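Local coordinates for pyridoxamine 5'-phosphate oxidase-related, FMN-binding protein (PDB 6VNA) that degrades c-type heme as a noncanonical heme oxygenase, built on the split-barrel fold of the pyridoxamine 5'-phosphate oxidase family, at the interface of chains A and B. Sequence-based numbering; all coordinates share one arbitrary frame. Chains: chain A/B, Pyridoxamine 5'-phosphate oxidase-related, FMN-binding protein.

The interface of chains A and B. Residues chain A 28, 40-43; chain B 28, 41, 75-77, 94.
With OG anti to the carbonyl carbon (chi1 -59° in A:Ser28 and much the same in B:Ser28), the two copies of one serine point their hydroxyls at each other and meet tip to tip, OG of A:Ser28 lying 2.8 Å from OG of B:Ser28. Either hydroxyl could donate, and the pair can be read as a self-complementary hydrogen bond at the two-fold axis. A:Val41 packs beside it. Its CG1, anti to the backbone N (chi1 -165°), packs against CB of B:Leu77, at 3.7 Å, and CB of B:Ser28, and also meets CG1 of its own symmetry mate, B:Val41, at 4.0 Å. The other branch, CG2, rests against the backbone of B:Gly75, 3.8 Å from its carbonyl carbon. The side chains of A:Val41 and B:Leu77 cross obliquely, and CD2 of B:Leu77 extends to 3.7 Å from the backbone N of A:Arg43. On the other flank the hydroxyl OG of B:Ser94 donates to the carbonyl O of A:Val41 at 2.6 Å, tilted 28° out of the carbonyl plane, while CB of B:Ser94 touches CD1 of A:Leu40 at 3.9 Å. An alanine in place of B:Ser94 would probably leave the carbonyl O of A:Val41 without this cross-chain donor. The B:Ser94 and B:Leu77 contacts recur on the opposite side of the axis with the chains swapped. The patch thus joins strands 26-32 and 39-48 of chain A to strands 26-32, 39-48, 73-78 and 92-101 of chain B, sheet against sheet at the centre of a two-fold dimer of the kind typical of the pyridoxamine 5'-phosphate oxidase-like split-barrel family.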
loop_
_atom_site.group_PDB
_atom_site.type_symbol
_atom_site.label_atom_id
_atom_site.label_comp_id
_atom_site.label_asym_id
_atom_site.label_seq_id
_atom_site.Cartn_x
_atom_site.Cartn_y
_atom_site.Cartn_z
ATOM N N SER A 28 -2.943 2.671 -0.122
ATOM C CA SER A 28 -1.877 1.932 -0.828
ATOM C C SER A 28 -2.418 0.539 -1.161
ATOM O O SER A 28 -2.808 -0.173 -0.222
ATOM C CB SER A 28 -0.626 1.852 -0.003
ATOM O OG SER A 28 -0.147 3.134 0.299
ATOM N N LEU A 40 3.557 -5.222 -6.234
ATOM C CA LEU A 40 3.432 -3.850 -6.794
ATOM C C LEU A 40 2.564 -2.987 -5.854
ATOM O O LEU A 40 1.384 -3.356 -5.619
ATOM C CB LEU A 40 2.772 -3.945 -8.169
ATOM C CG LEU A 40 2.529 -2.603 -8.850
ATOM C CD1 LEU A 40 3.851 -1.873 -9.085
ATOM C CD2 LEU A 40 1.780 -2.787 -10.155
ATOM N N VAL A 41 3.120 -1.896 -5.315
ATOM C CA VAL A 41 2.414 -0.997 -4.349
ATOM C C VAL A 41 2.094 0.303 -5.071
ATOM O O VAL A 41 3.061 0.992 -5.495
ATOM C CB VAL A 41 3.240 -0.775 -3.076
ATOM C CG1 VAL A 41 2.386 -0.175 -1.976
ATOM C CG2 VAL A 41 3.889 -2.070 -2.598
ATOM N N THR A 42 0.796 0.575 -5.260
ATOM C CA THR A 42 0.269 1.757 -5.985
ATOM C C THR A 42 -0.782 2.469 -5.116
ATOM O O THR A 42 -1.430 1.832 -4.282
ATOM C CB THR A 42 -0.341 1.384 -7.341
ATOM O OG1 THR A 42 -1.441 0.503 -7.111
ATOM C CG2 THR A 42 0.626 0.715 -8.290
ATOM N N ARG A 43 -0.956 3.765 -5.340
ATOM C CA ARG A 43 -1.938 4.599 -4.613
ATOM C C ARG A 43 -3.250 4.571 -5.386
ATOM O O ARG A 43 -3.203 4.825 -6.589
ATOM C CB ARG A 43 -1.450 6.042 -4.460
ATOM C CG ARG A 43 -2.436 6.903 -3.690
ATOM C CD ARG A 43 -1.876 8.270 -3.434
ATOM N NE ARG A 43 -1.004 8.297 -2.278
ATOM C CZ ARG A 43 -0.233 9.328 -1.942
ATOM N NH1 ARG A 43 -0.221 10.421 -2.686
ATOM N NH2 ARG A 43 0.517 9.264 -0.852
ATOM N N SER B 28 5.168 3.047 1.804
ATOM C CA SER B 28 4.397 1.784 1.888
ATOM C C SER B 28 5.303 0.653 1.395
ATOM O O SER B 28 5.752 0.723 0.229
ATOM C CB SER B 28 3.110 1.842 1.116
ATOM O OG SER B 28 2.307 2.926 1.540
ATOM N N VAL B 41 0.785 -4.963 3.010
ATOM C CA VAL B 41 1.238 -3.549 2.830
ATOM C C VAL B 41 1.212 -2.844 4.187
ATOM O O VAL B 41 0.120 -2.725 4.798
ATOM C CB VAL B 41 0.389 -2.790 1.794
ATOM C CG1 VAL B 41 0.969 -1.425 1.502
ATOM C CG2 VAL B 41 0.257 -3.569 0.508
ATOM N N GLY B 75 8.011 -4.742 -2.623
ATOM C CA GLY B 75 7.560 -3.527 -3.336
ATOM C C GLY B 75 7.634 -2.309 -2.419
ATOM O O GLY B 75 7.485 -2.488 -1.186
ATOM N N LEU B 76 7.872 -1.121 -2.972
ATOM C CA LEU B 76 7.846 0.168 -2.241
ATOM C C LEU B 76 6.964 1.158 -3.006
ATOM O O LEU B 76 6.967 1.134 -4.239
ATOM C CB LEU B 76 9.269 0.714 -2.119
ATOM C CG LEU B 76 10.221 -0.012 -1.171
ATOM C CD1 LEU B 76 11.608 0.604 -1.282
ATOM C CD2 LEU B 76 9.746 0.053 0.268
ATOM N N LEU B 77 6.224 1.999 -2.289
ATOM C CA LEU B 77 5.528 3.165 -2.885
ATOM C C LEU B 77 6.036 4.402 -2.148
ATOM O O LEU B 77 6.011 4.411 -0.897
ATOM C CB LEU B 77 4.012 3.003 -2.745
ATOM C CG LEU B 77 3.180 4.230 -3.108
ATOM C CD1 LEU B 77 3.348 4.581 -4.571
ATOM C CD2 LEU B 77 1.704 4.024 -2.790
ATOM N N SER B 94 6.594 3.598 -7.693
ATOM C CA SER B 94 6.523 2.175 -7.298
ATOM C C SER B 94 7.853 1.498 -7.667
ATOM O O SER B 94 8.326 1.704 -8.771
ATOM C CB SER B 94 5.363 1.515 -7.971
ATOM O OG SER B 94 4.151 2.145 -7.603
#